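Local coordinates for glycosyl hydrolase, family 31/fibronectin type III domain protein (Clostridium perfringens, PDB 4LKS) that binds galactose through a calcium-containing family 32 carbohydrate-binding module of a family 31 glycoside hydrolase, at residues A[78-83]-A[161-166]. Residues are numbered along the deposited sequence; the frame is centred on the assembly and turned at random.
Sequences QIDYLP and ELVFYG
Tyr-165 sets its CG beside its own backbone N (chi1 -61°), and Asp-80 does the same with its CG (chi1 -64°). Both CG atoms lie on the same face of the sheet, and the side chains then cross diagonally between the strands, since Asp-80 is paired with Val-163. Tyr-165 OH donates a short hydrogen bond to Asp-80 OD2, 2.6 Å away. The hydroxyl approaches from above the carboxylate plane, 37° out of it. Asp-80 OD1 takes a second bond from Gln-78 NE2 at 2.9 Å, on its syn side. Each carboxylate oxygen thus has a donor, which probably favours the charged form. Gln-78 is extended and lies alongside Tyr-165, pointing the same way. Its amide sits over one face of the ring, toward the rim, with NE2 3.6 Å from Tyr-165 CE1. Gln-78 OE1 is hydrogen-bonded to the backbone N of Lys-13, in the expression-tag linker.

Strands 73-82 and 158-166 are antiparallel neighbours in the smaller sheet of the F5/8 type C (discoidin-like) beta-sandwich. Asp-80 and Val-163 form a hydrogen-bonded pair, with Asp-80 N to Val-163 O at 2.8 Å and Val-163 N to Asp-80 O at 3.0 Å. Leu-82 N also bonds to Glu-161 O.

Ile-79, Tyr-81, Leu-162 and Phe-164 project from the other side of the sheet. Ile-79 CG2 makes a CH-pi contact with the Phe-164 ring, 4.1 Å from its centroid. Leu-162 CD2 meets the edge of the Tyr-81 ring at CD1. Ile-68 of the facing sheet packs on Leu-162 and Phe-164. Tyr-81 OH is hydrogen-bonded to Ser-158 O and Val-92 N.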
ATOM      1  N   GLN A  78      -6.382  -4.708  -9.543  1.00  8.94           N
ATOM      2  CA  GLN A  78      -5.883  -3.366  -9.307  1.00  8.31           C
ATOM      3  C   GLN A  78      -5.859  -3.080  -7.820  1.00  7.51           C
ATOM      4  O   GLN A  78      -6.721  -3.572  -7.079  1.00  8.44           O
ATOM      5  CB  GLN A  78      -6.758  -2.334 -10.035  1.00  8.67           C
ATOM      6  CG  GLN A  78      -6.258  -0.902  -9.947  1.00  8.31           C
ATOM      7  CD  GLN A  78      -7.131   0.062 -10.714  1.00  9.38           C
ATOM      8  OE1 GLN A  78      -7.560  -0.238 -11.827  1.00 11.12           O
ATOM      9  NE2 GLN A  78      -7.381   1.238 -10.133  1.00  9.71           N
ATOM     10  N   ILE A  79      -4.880  -2.295  -7.374  1.00  7.72           N
ATOM     11  CA  ILE A  79      -4.994  -1.624  -6.084  1.00  8.03           C
ATOM     12  C   ILE A  79      -4.676  -0.161  -6.300  1.00  9.15           C
ATOM     13  O   ILE A  79      -3.972   0.165  -7.247  1.00  9.90           O
ATOM     14  CB  ILE A  79      -4.072  -2.202  -4.980  1.00  9.04           C
ATOM     15  CG1 ILE A  79      -2.597  -2.013  -5.334  1.00 10.96           C
ATOM     16  CG2 ILE A  79      -4.408  -3.672  -4.720  1.00 10.10           C
ATOM     17  CD1 ILE A  79      -1.656  -2.321  -4.176  1.00 12.42           C
ATOM     18  N   ASP A  80      -5.227   0.715  -5.464  1.00  7.13           N
ATOM     19  CA  ASP A  80      -4.797   2.115  -5.423  1.00  8.68           C
ATOM     20  C   ASP A  80      -4.002   2.363  -4.160  1.00  9.29           C
ATOM     21  O   ASP A  80      -4.385   1.918  -3.068  1.00  9.44           O
ATOM     22  CB  ASP A  80      -5.975   3.100  -5.415  1.00  8.18           C
ATOM     23  CG  ASP A  80      -6.822   3.053  -6.666  1.00 11.69           C
ATOM     24  OD1 ASP A  80      -6.390   2.529  -7.713  1.00  9.68           O
ATOM     25  OD2 ASP A  80      -7.962   3.567  -6.582  1.00 14.40           O
ATOM     26  N   TYR A  81      -2.909   3.096  -4.296  1.00  7.81           N
ATOM     27  CA  TYR A  81      -2.132   3.537  -3.151  1.00  7.14           C
ATOM     28  C   TYR A  81      -2.443   5.013  -2.888  1.00  7.39           C
ATOM     29  O   TYR A  81      -2.277   5.844  -3.776  1.00  9.27           O
ATOM     30  CB  TYR A  81      -0.636   3.339  -3.430  1.00  8.19           C
ATOM     31  CG  TYR A  81       0.281   4.009  -2.427  1.00  7.79           C
ATOM     32  CD1 TYR A  81       0.557   3.413  -1.196  1.00  8.70           C
ATOM     33  CD2 TYR A  81       0.854   5.247  -2.699  1.00  9.18           C
ATOM     34  CE1 TYR A  81       1.401   4.026  -0.273  1.00  8.72           C
ATOM     35  CE2 TYR A  81       1.705   5.871  -1.780  1.00  9.52           C
ATOM     36  CZ  TYR A  81       1.965   5.253  -0.572  1.00  7.24           C
ATOM     37  OH  TYR A  81       2.795   5.870   0.330  1.00  8.88           O
ATOM     38  N   LEU A  82      -2.902   5.335  -1.682  1.00  7.72           N
ATOM     39  CA  LEU A  82      -3.150   6.728  -1.299  1.00 10.36           C
ATOM     40  C   LEU A  82      -2.057   7.174  -0.348  1.00  7.82           C
ATOM     41  O   LEU A  82      -1.933   6.643   0.757  1.00  9.80           O
ATOM     42  CB  LEU A  82      -4.525   6.892  -0.640  1.00  8.88           C
ATOM     43  CG  LEU A  82      -4.866   8.326  -0.208  1.00  9.61           C
ATOM     44  CD1 LEU A  82      -5.033   9.223  -1.425  1.00 12.79           C
ATOM     45  CD2 LEU A  82      -6.125   8.350   0.665  1.00 11.51           C
ATOM     46  N   PRO A  83      -1.223   8.122  -0.787  1.00  9.80           N
ATOM     47  CA  PRO A  83      -0.182   8.590   0.130  1.00 10.98           C
ATOM     48  C   PRO A  83      -0.752   9.451   1.244  1.00 11.43           C
ATOM     49  O   PRO A  83      -1.866   9.986   1.146  1.00 12.26           O
ATOM     50  CB  PRO A  83       0.742   9.433  -0.764  1.00 13.30           C
ATOM     51  CG  PRO A  83      -0.088   9.807  -1.939  1.00 16.91           C
ATOM     52  CD  PRO A  83      -1.124   8.732  -2.122  1.00 12.26           C
ATOM     53  N   GLU A 161      -4.242   4.856   2.523  1.00  8.89           N
ATOM     54  CA  GLU A 161      -5.155   3.796   2.110  1.00  8.52           C
ATOM     55  C   GLU A 161      -4.539   2.915   1.053  1.00  8.91           C
ATOM     56  O   GLU A 161      -3.740   3.363   0.220  1.00  9.86           O
ATOM     57  CB  GLU A 161      -6.438   4.367   1.502  1.00  9.72           C
ATOM     58  CG  GLU A 161      -7.383   5.074   2.450  1.00 12.29           C
ATOM     59  CD  GLU A 161      -8.738   5.277   1.795  1.00 15.37           C
ATOM     60  OE1 GLU A 161      -9.054   6.422   1.391  1.00 15.20           O
ATOM     61  OE2 GLU A 161      -9.478   4.275   1.646  1.00 17.63           O
ATOM     62  N   LEU A 162      -4.961   1.659   1.093  1.00  8.90           N
ATOM     63  CA  LEU A 162      -4.833   0.738  -0.031  1.00  7.79           C
ATOM     64  C   LEU A 162      -6.259   0.344  -0.407  1.00 10.92           C
ATOM     65  O   LEU A 162      -7.023  -0.158   0.437  1.00 12.37           O
ATOM     66  CB  LEU A 162      -4.025  -0.493   0.365  1.00  9.42           C
ATOM     67  CG  LEU A 162      -2.588  -0.226   0.803  1.00  8.91           C
ATOM     68  CD1 LEU A 162      -1.989  -1.493   1.401  1.00 14.87           C
ATOM     69  CD2 LEU A 162      -1.722   0.248  -0.366  1.00 11.25           C
ATOM     70  N   VAL A 163      -6.626   0.586  -1.657  1.00  9.37           N
ATOM     71  CA  VAL A 163      -7.966   0.295  -2.164  1.00  9.05           C
ATOM     72  C   VAL A 163      -7.852  -0.904  -3.100  1.00  7.74           C
ATOM     73  O   VAL A 163      -6.961  -0.940  -3.940  1.00  9.64           O
ATOM     74  CB  VAL A 163      -8.547   1.510  -2.930  1.00 10.05           C
ATOM     75  CG1 VAL A 163      -9.967   1.210  -3.425  1.00  9.38           C
ATOM     76  CG2 VAL A 163      -8.513   2.783  -2.052  1.00 12.32           C
ATOM     77  N   PHE A 164      -8.742  -1.879  -2.960  1.00  7.85           N
ATOM     78  CA  PHE A 164      -8.664  -3.112  -3.722  1.00  9.54           C
ATOM     79  C   PHE A 164      -9.792  -3.215  -4.727  1.00  9.03           C
ATOM     80  O   PHE A 164     -10.930  -2.816  -4.439  1.00 10.03           O
ATOM     81  CB  PHE A 164      -8.739  -4.314  -2.765  1.00  9.30           C
ATOM     82  CG  PHE A 164      -7.478  -4.553  -1.986  1.00  8.56           C
ATOM     83  CD1 PHE A 164      -7.055  -3.651  -1.019  1.00  9.72           C
ATOM     84  CD2 PHE A 164      -6.720  -5.686  -2.214  1.00 11.63           C
ATOM     85  CE1 PHE A 164      -5.878  -3.874  -0.308  1.00  8.50           C
ATOM     86  CE2 PHE A 164      -5.542  -5.916  -1.500  1.00 11.07           C
ATOM     87  CZ  PHE A 164      -5.128  -5.009  -0.551  1.00 11.84           C
ATOM     88  N   TYR A 165      -9.474  -3.752  -5.898  1.00  7.69           N
ATOM     89  CA  TYR A 165     -10.460  -3.994  -6.951  1.00  7.73           C
ATOM     90  C   TYR A 165     -10.458  -5.449  -7.389  1.00 11.44           C
ATOM     91  O   TYR A 165      -9.429  -5.994  -7.830  1.00 10.25           O
ATOM     92  CB  TYR A 165     -10.172  -3.146  -8.189  1.00  9.98           C
ATOM     93  CG  TYR A 165     -10.198  -1.662  -7.959  1.00  7.64           C
ATOM     94  CD1 TYR A 165      -9.119  -1.012  -7.369  1.00  7.55           C
ATOM     95  CD2 TYR A 165     -11.295  -0.898  -8.348  1.00  9.40           C
ATOM     96  CE1 TYR A 165      -9.135   0.368  -7.170  1.00  8.26           C
ATOM     97  CE2 TYR A 165     -11.310   0.476  -8.158  1.00 10.27           C
ATOM     98  CZ  TYR A 165     -10.229   1.098  -7.565  1.00  9.90           C
ATOM     99  OH  TYR A 165     -10.233   2.462  -7.379  1.00 10.49           O
ATOM    100  N   GLY A 166     -11.630  -6.068  -7.326  1.00  9.34           N
ATOM    101  CA  GLY A 166     -11.773  -7.426  -7.794  1.00 11.41           C
ATOM    102  C   GLY A 166     -13.172  -7.953  -7.588  1.00 11.74           C
ATOM    103  O   GLY A 166     -14.076  -7.211  -7.179  1.00 14.36           O
TER